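Local coordinates for VAO-type flavoprotein oxidase VAO615 (Myceliophthora thermophila, PDB 6F72) that probably acts as an oxidoreductase whose bicovalently bound FAD, once reduced, reacts rapidly with molecular oxygen, although no substrate has yet been identified, at residues Ala208-Asn211 against Arg216-Gly219; Thr305-Asn310 against Asp372-Arg377; Arg437-Val442 against Pro504-Ala509; Val551-Thr556 against Trp563-Thr568. One frame throughout, in Å; residues are numbered along the deposited sequence.

Contact 1: Ala208-Asn211 against Arg216-Gly219; sequences AMAN and RIVG. With NAG (2-acetamido-2-deoxy-beta-D-glucopyranose), chain H.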
loop_
_atom_site.group_PDB
_atom_site.type_symbol
_atom_site.label_atom_id
_atom_site.label_comp_id
_atom_site.label_asym_id
_atom_site.label_seq_id
_atom_site.Cartn_x
_atom_site.Cartn_y
_atom_site.Cartn_z
ATOM N N ALA A 208 -5.592 9.559 14.652
ATOM C CA ALA A 208 -6.033 9.814 16.027
ATOM C C ALA A 208 -4.950 10.566 16.812
ATOM O O ALA A 208 -5.252 11.540 17.505
ATOM C CB ALA A 208 -6.430 8.515 16.735
ATOM N N MET A 209 -3.698 10.126 16.658
ATOM C CA MET A 209 -2.552 10.708 17.348
ATOM C C MET A 209 -2.239 12.137 16.876
ATOM O O MET A 209 -2.032 13.036 17.699
ATOM C CB MET A 209 -1.333 9.784 17.219
ATOM C CG MET A 209 -0.094 10.273 17.945
ATOM S SD MET A 209 1.043 11.116 16.835
ATOM C CE MET A 209 2.073 11.986 18.014
ATOM N N ALA A 210 -2.209 12.334 15.558
ATOM C CA ALA A 210 -1.978 13.655 14.987
ATOM C C ALA A 210 -3.098 14.624 15.359
ATOM O O ALA A 210 -2.811 15.749 15.781
ATOM C CB ALA A 210 -1.786 13.586 13.471
ATOM N N ASN A 211 -4.356 14.195 15.210
ATOM C CA ASN A 211 -5.507 15.043 15.540
ATOM C C ASN A 211 -5.459 15.571 16.983
ATOM O O ASN A 211 -5.748 16.748 17.219
ATOM C CB ASN A 211 -6.853 14.341 15.295
ATOM C CG ASN A 211 -8.017 15.161 15.811
ATOM O OD1 ASN A 211 -8.487 16.077 15.134
ATOM N ND2 ASN A 211 -8.471 14.849 17.031
ATOM N N ARG A 216 -1.957 17.358 11.258
ATOM C CA ARG A 216 -2.248 16.379 10.206
ATOM C C ARG A 216 -0.981 15.588 9.914
ATOM O O ARG A 216 0.129 16.122 10.033
ATOM C CB ARG A 216 -2.674 17.086 8.919
ATOM C CG ARG A 216 -3.817 18.075 9.061
ATOM C CD ARG A 216 -3.787 19.109 7.942
ATOM N NE ARG A 216 -4.915 20.041 8.032
ATOM C CZ ARG A 216 -5.011 21.189 7.370
ATOM N NH1 ARG A 216 -4.045 21.580 6.554
ATOM N NH2 ARG A 216 -6.082 21.954 7.535
ATOM N N ILE A 217 -1.148 14.317 9.556
ATOM C CA ILE A 217 -0.050 13.492 9.029
ATOM C C ILE A 217 -0.426 12.913 7.652
ATOM O O ILE A 217 -1.589 12.574 7.403
ATOM C CB ILE A 217 0.402 12.373 10.011
ATOM C CG1 ILE A 217 1.708 11.706 9.526
ATOM C CG2 ILE A 217 -0.717 11.355 10.238
ATOM C CD1 ILE A 217 2.408 10.815 10.533
ATOM N N VAL A 218 0.581 12.806 6.786
ATOM C CA VAL A 218 0.441 12.238 5.442
ATOM C C VAL A 218 0.339 10.701 5.494
ATOM O O VAL A 218 1.315 9.996 5.808
ATOM C CB VAL A 218 1.577 12.726 4.499
ATOM C CG1 VAL A 218 1.489 12.078 3.126
ATOM C CG2 VAL A 218 1.558 14.246 4.377
ATOM N N GLY A 219 -0.846 10.201 5.139
ATOM C CA GLY A 219 -1.120 8.774 5.151
ATOM C C GLY A 219 -2.175 8.380 4.145
ATOM O O GLY A 219 -2.822 9.238 3.537
HETATM C C1 NAG H . -9.519 15.552 17.732
HETATM C C2 NAG H . -10.747 14.971 18.459
HETATM C C3 NAG H . -11.499 16.000 19.322
HETATM C C4 NAG H . -10.572 16.889 20.167
HETATM C C5 NAG H . -9.513 17.519 19.259
HETATM C C6 NAG H . -8.535 18.394 20.049
HETATM C C7 NAG H . -11.855 13.052 17.359
HETATM C C8 NAG H . -12.891 12.670 16.341
HETATM N N2 NAG H . -11.685 14.370 17.518
HETATM O O3 NAG H . -12.407 15.313 20.190
HETATM O O4 NAG H . -11.328 17.882 20.883
HETATM O O5 NAG H . -8.800 16.456 18.599
HETATM O O6 NAG H . -7.262 18.469 19.394
HETATM O O7 NAG H . -11.224 12.201 17.980
#
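Ala210 and the Arg216-Ile217 peptide meet where helix 203-212 of the PCMH-type FAD-binding domain turns through a few residues into the short strand 215-216. At Arg216 the contact is made by the main chain: the methyl CB of Ala210 lies 4.2 Å from Arg216 C. The arginine's CB points away from the helix and its guanidinium serves other parts of the fold, with NE in a salt bridge to Asp299, NH2 bonded to Gly300 O and NH1 to Tyr244 OH. Ile217 turns its CB toward the helix. Its backbone N is 4.0 Å from Ala210 CB, and its branch methyl CG2 meets the same CB at 4.1 Å. CG1 stands anti to the backbone N (chi1 -170°), which leaves CG2 as the branch facing Ala210. Leu296 of strand 288-298 touches both side chains, and Leu197 of strand 193-198 touches Ile217, so this buried apolar contact packs the helix on the domain's antiparallel sheet. From Val218 on the chain runs away from helix 203-212, and Gly219 O accepts a hydrogen bond from Ser238 OG. One residue after Ala210 the helix carries N-linked sugar: Asn211 ND2 is bonded to C1 of N-acetylglucosamine at 1.4 Å.

Contact 2: Thr305-Asn310 against Asp372-Arg377; sequences TLLGFN and DDLASR. With NAG (2-acetamido-2-deoxy-beta-D-glucopyranose), chain F.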
loop_
_atom_site.group_PDB
_atom_site.type_symbol
_atom_site.label_atom_id
_atom_site.label_comp_id
_atom_site.label_asym_id
_atom_site.label_seq_id
_atom_site.Cartn_x
_atom_site.Cartn_y
_atom_site.Cartn_z
ATOM N N THR A 305 -15.864 18.238 -0.748
ATOM C CA THR A 305 -17.038 18.074 -1.591
ATOM C C THR A 305 -17.195 16.672 -2.134
ATOM O O THR A 305 -16.213 15.940 -2.298
ATOM C CB THR A 305 -17.079 19.078 -2.772
ATOM O OG1 THR A 305 -18.405 19.103 -3.306
ATOM C CG2 THR A 305 -16.072 18.711 -3.886
ATOM N N LEU A 306 -18.451 16.315 -2.383
ATOM C CA LEU A 306 -18.790 15.314 -3.374
ATOM C C LEU A 306 -18.993 16.072 -4.682
ATOM O O LEU A 306 -19.673 17.107 -4.719
ATOM C CB LEU A 306 -20.064 14.543 -2.988
ATOM C CG LEU A 306 -20.406 13.255 -3.753
ATOM C CD1 LEU A 306 -21.160 12.292 -2.851
ATOM C CD2 LEU A 306 -21.219 13.511 -5.019
ATOM N N LEU A 307 -18.383 15.555 -5.745
ATOM C CA LEU A 307 -18.637 16.027 -7.096
ATOM C C LEU A 307 -18.835 14.836 -8.026
ATOM O O LEU A 307 -17.886 14.101 -8.319
ATOM C CB LEU A 307 -17.506 16.950 -7.577
ATOM C CG LEU A 307 -17.411 17.378 -9.053
ATOM C CD1 LEU A 307 -18.664 18.100 -9.537
ATOM C CD2 LEU A 307 -16.169 18.235 -9.255
ATOM N N GLY A 308 -20.073 14.660 -8.481
ATOM C CA GLY A 308 -20.440 13.540 -9.342
ATOM C C GLY A 308 -21.193 13.957 -10.585
ATOM O O GLY A 308 -21.926 14.944 -10.571
ATOM N N PHE A 309 -20.995 13.202 -11.666
ATOM C CA PHE A 309 -21.733 13.383 -12.921
ATOM C C PHE A 309 -21.822 12.071 -13.695
ATOM O O PHE A 309 -20.970 11.195 -13.526
ATOM C CB PHE A 309 -21.116 14.497 -13.783
ATOM C CG PHE A 309 -19.699 14.235 -14.231
ATOM C CD1 PHE A 309 -19.436 13.516 -15.406
ATOM C CD2 PHE A 309 -18.613 14.747 -13.500
ATOM C CE1 PHE A 309 -18.130 13.285 -15.828
ATOM C CE2 PHE A 309 -17.304 14.528 -13.924
ATOM C CZ PHE A 309 -17.063 13.796 -15.088
ATOM N N ASN A 310 -22.842 11.956 -14.548
ATOM C CA ASN A 310 -23.086 10.727 -15.317
ATOM C C ASN A 310 -23.518 10.954 -16.784
ATOM O O ASN A 310 -23.477 12.082 -17.279
ATOM C CB ASN A 310 -24.055 9.800 -14.563
ATOM C CG ASN A 310 -25.405 10.434 -14.295
ATOM O OD1 ASN A 310 -26.122 10.823 -15.216
ATOM N ND2 ASN A 310 -25.763 10.525 -13.018
ATOM N N ASP A 372 -18.574 24.820 -14.264
ATOM C CA ASP A 372 -18.827 25.528 -15.516
ATOM C C ASP A 372 -18.598 24.629 -16.725
ATOM O O ASP A 372 -19.371 24.692 -17.694
ATOM C CB ASP A 372 -17.959 26.789 -15.641
ATOM C CG ASP A 372 -18.455 27.947 -14.783
ATOM O OD1 ASP A 372 -19.646 27.992 -14.404
ATOM O OD2 ASP A 372 -17.632 28.832 -14.486
ATOM N N ASP A 373 -17.550 23.798 -16.673
ATOM C CA ASP A 373 -17.242 22.882 -17.776
ATOM C C ASP A 373 -18.365 21.879 -18.004
ATOM O O ASP A 373 -18.793 21.659 -19.148
ATOM C CB ASP A 373 -15.911 22.158 -17.572
ATOM C CG ASP A 373 -15.572 21.232 -18.736
ATOM O OD1 ASP A 373 -16.004 20.061 -18.712
ATOM O OD2 ASP A 373 -14.892 21.679 -19.687
ATOM N N LEU A 374 -18.839 21.289 -16.907
ATOM C CA LEU A 374 -19.968 20.364 -16.942
ATOM C C LEU A 374 -21.247 21.046 -17.446
ATOM O O LEU A 374 -21.936 20.495 -18.314
ATOM C CB LEU A 374 -20.175 19.705 -15.571
ATOM C CG LEU A 374 -19.024 18.798 -15.117
ATOM C CD1 LEU A 374 -18.973 18.667 -13.598
ATOM C CD2 LEU A 374 -19.096 17.437 -15.792
ATOM N N ALA A 375 -21.534 22.242 -16.921
ATOM C CA ALA A 375 -22.675 23.059 -17.360
ATOM C C ALA A 375 -22.667 23.287 -18.875
ATOM O O ALA A 375 -23.689 23.083 -19.528
ATOM C CB ALA A 375 -22.711 24.389 -16.613
ATOM N N SER A 376 -21.507 23.660 -19.427
ATOM C CA SER A 376 -21.352 23.927 -20.873
ATOM C C SER A 376 -21.539 22.678 -21.745
ATOM O O SER A 376 -21.734 22.774 -22.970
ATOM C CB SER A 376 -19.989 24.567 -21.165
ATOM O OG SER A 376 -18.973 23.577 -21.247
ATOM N N ARG A 377 -21.472 21.514 -21.103
ATOM C CA ARG A 377 -21.592 20.232 -21.783
ATOM C C ARG A 377 -22.958 19.570 -21.555
ATOM O O ARG A 377 -23.167 18.414 -21.935
ATOM C CB ARG A 377 -20.426 19.326 -21.380
ATOM C CG ARG A 377 -19.105 19.758 -22.002
ATOM C CD ARG A 377 -17.944 19.150 -21.250
ATOM N NE ARG A 377 -16.936 18.634 -22.166
ATOM C CZ ARG A 377 -15.790 19.234 -22.469
ATOM N NH1 ARG A 377 -15.457 20.402 -21.934
ATOM N NH2 ARG A 377 -14.960 18.651 -23.321
HETATM C C1 NAG F . -27.026 11.074 -12.579
HETATM C C2 NAG F . -27.617 10.279 -11.400
HETATM C C3 NAG F . -28.936 10.890 -10.909
HETATM C C4 NAG F . -28.830 12.407 -10.714
HETATM C C5 NAG F . -28.335 13.037 -12.027
HETATM C C6 NAG F . -28.292 14.565 -11.992
HETATM C C7 NAG F . -26.994 7.866 -11.493
HETATM C C8 NAG F . -27.432 6.526 -12.011
HETATM N N2 NAG F . -27.819 8.884 -11.786
HETATM O O3 NAG F . -29.336 10.260 -9.687
HETATM O O4 NAG F . -30.097 12.943 -10.304
HETATM O O5 NAG F . -27.038 12.499 -12.359
HETATM O O6 NAG F . -27.182 15.017 -11.207
HETATM O O7 NAG F . -25.955 7.985 -10.855
#
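Leu374, in the last turn of helix 360-376, sets its two methyls against Phe309 and Leu307 of strand 302-310, a helix-on-sheet packing one strand in from the outermost strand 382-388 of the seven-stranded antiparallel sheet. The main interaction is CH-pi: Leu374 CD2 stands over one face of the Phe309 ring, 3.7 Å from the centroid and 17° off the normal, displaced toward the CG-CD2 side. The ring gets there with CG between the backbone N and the carbonyl carbon (chi1 62°), and the side chains cross at about a right angle. Apolar contact completes the join: Leu374 CD1 reaches Leu307 CD1 at 4.1 Å and also touches Phe309 CD2. Ile379 touches Phe309 and Leu374, Pro381 touches Leu307 and Leu374, and Val323 of helix 316-335 touches Phe309. Polar bonds gather where the helix runs out: Arg377 NH1, just past it, forms a salt bridge to Asp373 OD2 at 2.6 Å, and Ser376 OG bonds Asp373 O at 2.8 Å. Asn310 ND2 is covalently bonded to C1 of an N-acetylglucosamine, which is also hydrogen-bonded to Thr380 O. With no hydrogen bond across, dispersion and ring-face contact alone join helix and strand, charge and sugar lying outside the patch.

Contact 3: Arg437-Val442 against Pro504-Ala509; sequences RNISQV and PMMDAA. With NAG (2-acetamido-2-deoxy-beta-D-glucopyranose), chain G.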
loop_
_atom_site.group_PDB
_atom_site.type_symbol
_atom_site.label_atom_id
_atom_site.label_comp_id
_atom_site.label_asym_id
_atom_site.label_seq_id
_atom_site.Cartn_x
_atom_site.Cartn_y
_atom_site.Cartn_z
ATOM N N ARG A 437 -11.797 4.255 -21.051
ATOM C CA ARG A 437 -12.957 3.662 -21.727
ATOM C C ARG A 437 -12.795 2.157 -21.852
ATOM O O ARG A 437 -13.721 1.417 -21.520
ATOM C CB ARG A 437 -13.161 4.240 -23.129
ATOM C CG ARG A 437 -13.465 5.716 -23.207
ATOM C CD ARG A 437 -13.522 6.113 -24.675
ATOM N NE ARG A 437 -14.891 6.116 -25.178
ATOM C CZ ARG A 437 -15.502 7.180 -25.706
ATOM N NH1 ARG A 437 -14.876 8.351 -25.832
ATOM N NH2 ARG A 437 -16.752 7.073 -26.126
ATOM N N ASN A 438 -11.628 1.721 -22.336
ATOM C CA ASN A 438 -11.286 0.297 -22.462
ATOM C C ASN A 438 -11.376 -0.499 -21.140
ATOM O O ASN A 438 -11.944 -1.601 -21.109
ATOM C CB ASN A 438 -9.900 0.132 -23.101
ATOM C CG ASN A 438 -9.883 0.469 -24.592
ATOM O OD1 ASN A 438 -10.846 1.016 -25.139
ATOM N ND2 ASN A 438 -8.769 0.133 -25.253
ATOM N N ILE A 439 -10.830 0.072 -20.063
ATOM C CA ILE A 439 -10.883 -0.536 -18.725
ATOM C C ILE A 439 -12.329 -0.616 -18.228
ATOM O O ILE A 439 -12.727 -1.623 -17.624
ATOM C CB ILE A 439 -9.985 0.198 -17.684
ATOM C CG1 ILE A 439 -8.509 0.174 -18.122
ATOM C CG2 ILE A 439 -10.150 -0.434 -16.299
ATOM C CD1 ILE A 439 -7.595 1.181 -17.427
ATOM N N SER A 440 -13.104 0.435 -18.498
ATOM C CA SER A 440 -14.533 0.475 -18.161
ATOM C C SER A 440 -15.390 -0.633 -18.819
ATOM O O SER A 440 -16.536 -0.838 -18.422
ATOM C CB SER A 440 -15.115 1.848 -18.494
ATOM O OG SER A 440 -14.503 2.860 -17.720
ATOM N N GLN A 441 -14.833 -1.341 -19.805
ATOM C CA GLN A 441 -15.537 -2.452 -20.478
ATOM C C GLN A 441 -15.217 -3.800 -19.828
ATOM O O GLN A 441 -15.842 -4.827 -20.160
ATOM C CB GLN A 441 -15.238 -2.510 -22.000
ATOM C CG GLN A 441 -15.426 -1.219 -22.791
ATOM C CD GLN A 441 -16.676 -0.448 -22.410
ATOM O OE1 GLN A 441 -17.792 -0.945 -22.538
ATOM N NE2 GLN A 441 -16.491 0.775 -21.932
ATOM N N VAL A 442 -14.246 -3.784 -18.916
ATOM C CA VAL A 442 -13.785 -4.982 -18.219
ATOM C C VAL A 442 -14.485 -4.996 -16.841
ATOM O O VAL A 442 -14.048 -4.294 -15.926
ATOM C CB VAL A 442 -12.229 -5.013 -18.099
ATOM C CG1 VAL A 442 -11.745 -6.388 -17.665
ATOM C CG2 VAL A 442 -11.560 -4.636 -19.417
ATOM N N PRO A 504 0.193 -3.840 -19.238
ATOM C CA PRO A 504 0.854 -3.312 -20.450
ATOM C C PRO A 504 -0.011 -2.386 -21.324
ATOM O O PRO A 504 0.536 -1.477 -21.983
ATOM C CB PRO A 504 1.256 -4.584 -21.212
ATOM C CG PRO A 504 1.473 -5.586 -20.122
ATOM C CD PRO A 504 0.335 -5.313 -19.177
ATOM N N MET A 505 -1.327 -2.604 -21.343
ATOM C CA MET A 505 -2.240 -1.703 -22.062
ATOM C C MET A 505 -2.205 -0.328 -21.406
ATOM O O MET A 505 -2.109 0.687 -22.097
ATOM C CB MET A 505 -3.680 -2.230 -22.121
ATOM C CG MET A 505 -4.663 -1.240 -22.744
ATOM S SD MET A 505 -6.353 -1.820 -22.996
ATOM C CE MET A 505 -7.040 -1.665 -21.350
ATOM N N MET A 506 -2.277 -0.319 -20.071
ATOM C CA MET A 506 -2.164 0.903 -19.271
ATOM C C MET A 506 -0.837 1.618 -19.509
ATOM O O MET A 506 -0.808 2.847 -19.646
ATOM C CB MET A 506 -2.317 0.587 -17.771
ATOM C CG MET A 506 -3.714 0.145 -17.357
ATOM S SD MET A 506 -3.748 -0.780 -15.809
ATOM C CE MET A 506 -3.107 0.461 -14.687
ATOM N N ASP A 507 0.248 0.835 -19.563
ATOM C CA ASP A 507 1.609 1.354 -19.745
ATOM C C ASP A 507 1.763 2.070 -21.078
ATOM O O ASP A 507 2.196 3.218 -21.128
ATOM C CB ASP A 507 2.635 0.216 -19.669
ATOM C CG ASP A 507 2.811 -0.340 -18.268
ATOM O OD1 ASP A 507 2.136 0.114 -17.314
ATOM O OD2 ASP A 507 3.644 -1.259 -18.142
ATOM N N ALA A 508 1.398 1.376 -22.150
ATOM C CA ALA A 508 1.481 1.889 -23.514
ATOM C C ALA A 508 0.646 3.159 -23.738
ATOM O O ALA A 508 1.043 4.037 -24.528
ATOM C CB ALA A 508 1.081 0.797 -24.507
ATOM N N ALA A 509 -0.497 3.259 -23.048
ATOM C CA ALA A 509 -1.373 4.437 -23.185
ATOM C C ALA A 509 -0.866 5.703 -22.487
ATOM O O ALA A 509 -1.433 6.794 -22.679
ATOM C CB ALA A 509 -2.780 4.124 -22.724
HETATM C C1 NAG G . -8.525 0.348 -26.659
HETATM C C2 NAG G . -7.000 0.526 -26.819
HETATM C C3 NAG G . -6.455 0.163 -28.219
HETATM C C4 NAG G . -7.154 -1.051 -28.851
HETATM C C5 NAG G . -8.672 -0.824 -28.808
HETATM C C6 NAG G . -9.481 -1.925 -29.491
HETATM C C7 NAG G . -5.869 2.309 -25.498
HETATM C C8 NAG G . -5.714 3.797 -25.367
HETATM N N2 NAG G . -6.682 1.911 -26.489
HETATM O O3 NAG G . -5.052 -0.109 -28.155
HETATM O O4 NAG G . -6.667 -1.299 -30.181
HETATM O O5 NAG G . -9.066 -0.741 -27.427
HETATM O O6 NAG G . -9.445 -3.119 -28.696
HETATM O O7 NAG G . -5.277 1.545 -24.745
#
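Met505, on helix 488-508, reaches across to Asn438 and Ile439 of helix 426-439, where two helices pack beside an N-linked sugar. Its CB points toward the facing helix, and CG follows anti to the backbone N (chi1 174°). There CG passes 3.5 Å from O7 of the N-acetylglucosamine whose C1 is bonded to Asn438 ND2. At SD the chain runs beside the glycosylated amide, 3.8 Å from Asn438 ND2. The chain is extended as far as SD and then bends (chi3 79°), which lays the terminal methyl CE against the neighbouring helix, 3.8 Å from Asn438 CB and 4.0 Å from Ile439 CG1. Next along, Met506 gives its CG to Ile439 CD1 at 4.0 Å, and these two side chains cross at about a right angle. Ala509 CB meets the sugar's acetyl methyl C8 at 4.0 Å. Leu435 touches both methionines and Ala509, and Leu502 touches Ile439. Past the join the chain turns, and Gln441 NE2 donates to Arg437 O at 2.9 Å, nearly straight at 166°, and also bonds Asn346 OD1. The segments thus share no hydrogen bond: Met505 CE and Met506 CG make the apolar join with Ile439, and Met505 also runs alongside the sugar's acetyl group.

Contact 4: Val551-Thr556 against Trp563-Thr568; sequences VFYVKT and WDVDAT. With NAG (2-acetamido-2-deoxy-beta-D-glucopyranose), chain C.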
loop_
_atom_site.group_PDB
_atom_site.type_symbol
_atom_site.label_atom_id
_atom_site.label_comp_id
_atom_site.label_asym_id
_atom_site.label_seq_id
_atom_site.Cartn_x
_atom_site.Cartn_y
_atom_site.Cartn_z
ATOM N N VAL A 551 19.557 -11.503 2.827
ATOM C CA VAL A 551 18.644 -12.131 3.789
ATOM C C VAL A 551 17.218 -11.634 3.589
ATOM O O VAL A 551 16.271 -12.375 3.848
ATOM C CB VAL A 551 19.135 -12.171 5.296
ATOM C CG1 VAL A 551 20.557 -11.672 5.494
ATOM C CG2 VAL A 551 18.129 -11.581 6.297
ATOM N N PHE A 552 17.065 -10.407 3.096
ATOM C CA PHE A 552 15.735 -9.899 2.834
ATOM C C PHE A 552 15.345 -10.080 1.369
ATOM O O PHE A 552 16.053 -9.645 0.467
ATOM C CB PHE A 552 15.570 -8.461 3.304
ATOM C CG PHE A 552 15.966 -8.243 4.744
ATOM C CD1 PHE A 552 15.319 -8.918 5.773
ATOM C CD2 PHE A 552 16.993 -7.347 5.067
ATOM C CE1 PHE A 552 15.693 -8.716 7.098
ATOM C CE2 PHE A 552 17.367 -7.132 6.390
ATOM C CZ PHE A 552 16.711 -7.819 7.411
ATOM N N TYR A 553 14.236 -10.778 1.155
ATOM C CA TYR A 553 13.689 -10.973 -0.184
ATOM C C TYR A 553 12.220 -10.572 -0.210
ATOM O O TYR A 553 11.434 -11.003 0.640
ATOM C CB TYR A 553 13.852 -12.438 -0.631
ATOM C CG TYR A 553 12.961 -12.779 -1.812
ATOM C CD1 TYR A 553 13.390 -12.545 -3.121
ATOM C CD2 TYR A 553 11.666 -13.272 -1.615
ATOM C CE1 TYR A 553 12.564 -12.827 -4.203
ATOM C CE2 TYR A 553 10.831 -13.560 -2.689
ATOM C CZ TYR A 553 11.289 -13.326 -3.978
ATOM O OH TYR A 553 10.475 -13.601 -5.035
ATOM N N VAL A 554 11.846 -9.771 -1.202
ATOM C CA VAL A 554 10.438 -9.571 -1.567
ATOM C C VAL A 554 10.345 -9.642 -3.091
ATOM O O VAL A 554 11.260 -9.178 -3.788
ATOM C CB VAL A 554 9.828 -8.235 -1.031
ATOM C CG1 VAL A 554 9.620 -8.255 0.485
ATOM C CG2 VAL A 554 10.673 -7.022 -1.420
ATOM N N LYS A 555 9.248 -10.196 -3.603
ATOM C CA LYS A 555 8.973 -10.244 -5.039
ATOM C C LYS A 555 8.869 -8.807 -5.545
ATOM O O LYS A 555 8.205 -7.970 -4.914
ATOM C CB LYS A 555 7.680 -11.022 -5.340
ATOM C CG LYS A 555 7.369 -11.227 -6.832
ATOM C CD LYS A 555 8.351 -12.210 -7.478
ATOM C CE LYS A 555 8.058 -12.483 -8.950
ATOM N NZ LYS A 555 6.700 -13.066 -9.129
ATOM N N THR A 556 9.545 -8.551 -6.667
ATOM C CA THR A 556 9.731 -7.213 -7.271
ATOM C C THR A 556 10.517 -6.215 -6.408
ATOM O O THR A 556 10.535 -5.013 -6.716
ATOM C CB THR A 556 8.425 -6.543 -7.787
ATOM O OG1 THR A 556 7.697 -5.951 -6.699
ATOM C CG2 THR A 556 7.538 -7.515 -8.604
ATOM N N TRP A 563 17.196 -14.272 -5.666
ATOM C CA TRP A 563 16.417 -15.489 -5.398
ATOM C C TRP A 563 15.476 -15.873 -6.550
ATOM O O TRP A 563 14.754 -15.016 -7.079
ATOM C CB TRP A 563 15.613 -15.340 -4.097
ATOM C CG TRP A 563 16.470 -15.136 -2.871
ATOM C CD1 TRP A 563 16.736 -13.946 -2.242
ATOM C CD2 TRP A 563 17.183 -16.146 -2.135
ATOM N NE1 TRP A 563 17.552 -14.157 -1.155
ATOM C CE2 TRP A 563 17.847 -15.491 -1.065
ATOM C CE3 TRP A 563 17.314 -17.540 -2.265
ATOM C CZ2 TRP A 563 18.645 -16.181 -0.138
ATOM C CZ3 TRP A 563 18.102 -18.226 -1.338
ATOM C CH2 TRP A 563 18.762 -17.541 -0.288
ATOM N N ASP A 564 15.518 -17.157 -6.934
ATOM C CA ASP A 564 14.481 -17.821 -7.758
ATOM C C ASP A 564 13.457 -18.503 -6.863
ATOM O O ASP A 564 13.807 -19.069 -5.818
ATOM C CB ASP A 564 15.062 -18.937 -8.643
ATOM C CG ASP A 564 15.944 -18.431 -9.756
ATOM O OD1 ASP A 564 15.737 -17.302 -10.273
ATOM O OD2 ASP A 564 16.856 -19.202 -10.130
ATOM N N VAL A 565 12.205 -18.471 -7.308
ATOM C CA VAL A 565 11.103 -19.166 -6.663
ATOM C C VAL A 565 10.798 -20.387 -7.543
ATOM O O VAL A 565 10.384 -20.216 -8.694
ATOM C CB VAL A 565 9.857 -18.240 -6.555
ATOM C CG1 VAL A 565 8.668 -18.970 -5.935
ATOM C CG2 VAL A 565 10.190 -16.968 -5.781
ATOM N N ASP A 566 11.015 -21.603 -7.031
ATOM C CA ASP A 566 10.710 -22.803 -7.831
ATOM C C ASP A 566 9.204 -23.108 -7.839
ATOM O O ASP A 566 8.427 -22.398 -7.187
ATOM C CB ASP A 566 11.626 -24.008 -7.490
ATOM C CG ASP A 566 11.226 -24.762 -6.213
ATOM O OD1 ASP A 566 10.081 -24.646 -5.712
ATOM O OD2 ASP A 566 12.091 -25.519 -5.718
ATOM N N ALA A 567 8.799 -24.147 -8.573
ATOM C CA ALA A 567 7.381 -24.497 -8.756
ATOM C C ALA A 567 6.615 -24.686 -7.441
ATOM O O ALA A 567 5.442 -24.287 -7.329
ATOM C CB ALA A 567 7.254 -25.737 -9.627
ATOM N N THR A 568 7.298 -25.275 -6.458
ATOM C CA THR A 568 6.737 -25.580 -5.145
ATOM C C THR A 568 6.680 -24.318 -4.258
ATOM O O THR A 568 5.991 -24.306 -3.240
ATOM C CB THR A 568 7.547 -26.699 -4.439
ATOM O OG1 THR A 568 8.721 -26.149 -3.815
ATOM C CG2 THR A 568 7.979 -27.787 -5.419
HETATM C C1 NAG C . 2.151 -23.114 -9.205
HETATM C C2 NAG C . 2.326 -24.243 -10.219
HETATM C C3 NAG C . 3.767 -24.306 -10.721
HETATM C C4 NAG C . 4.284 -22.947 -11.229
HETATM C C5 NAG C . 3.956 -21.801 -10.260
HETATM C C6 NAG C . 4.157 -20.440 -10.933
HETATM C C7 NAG C . 0.736 -26.116 -9.921
HETATM C C8 NAG C . 0.543 -27.464 -9.284
HETATM N N2 NAG C . 1.926 -25.543 -9.691
HETATM O O3 NAG C . 3.831 -25.281 -11.770
HETATM O O4 NAG C . 5.709 -22.991 -11.367
HETATM O O5 NAG C . 2.611 -21.867 -9.750
HETATM O O6 NAG C . 3.017 -20.094 -11.733
HETATM O O7 NAG C . -0.155 -25.602 -10.592
HETATM O O HOH W 1 11.821 -13.281 -7.486
#
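The Tyr553 ring and the five-membered ring of Trp563 meet obliquely, their planes at 79° and centroids 5.5 Å apart. Tyr553 CG lies anti to the backbone N (chi1 163°), which swings the ring toward Trp563 CB, 3.7 Å from Tyr553 CD1. Trp563 CD1 in turn lies 3.6 Å from Tyr553 CB. In the plane of the phenol, at its edge, a water is hydrogen-bonded to Tyr553 OH at 2.8 Å; the same water donates a weak bond to Trp563 O. The indole NE1 bonds Ser550 O, which helps fix the rotation of the ring. Farther along strand 563-565, Val565 brings its CG2 methyl to 3.5 Å from Tyr553 OH, its side chain crossing the tyrosine at about a right angle. Leu571, on the partner strand 571-573, touches Tyr553, Trp563 and Val565, so this two-stranded hairpin packs against segment 551-556, within the berberine-like region. The adjacent Cys572 is tied to Cys28 by a disulfide, and Val554, next after Tyr553, touches FAD. Ala567 CA comes within 3.4 Å of O4 of an N-acetylglucosamine. Tyr553 therefore joins the C-terminal hairpin to the segment lining the FAD pocket by aromatic and apolar packing, its hydroxyl reaching Trp563 O through a water, by a weak second bond.

In the fold
The four contacts follow one another along the chain without overlap and none touches another. Contact 1 belongs to the PCMH-type FAD-binding domain. Contact 2 packs a helix on strand 302-310 of the seven-stranded sheet; contact 3 joins two helices, one of them tied to strand 412-419 of the same sheet through Asp507 and Arg416; their centres are 24 Å apart. Helix 316-335 touches both, with Val323 at contact 2 and Trp320 at contact 3. Contact 4 returns to the flavin side, where one of its segments meets FAD; it lies across the chain's centre from contacts 1 and 2, its centre 48 Å from that of contact 2. Sugar sits beside every contact, as befits a secreted, glycosylated flavoprotein.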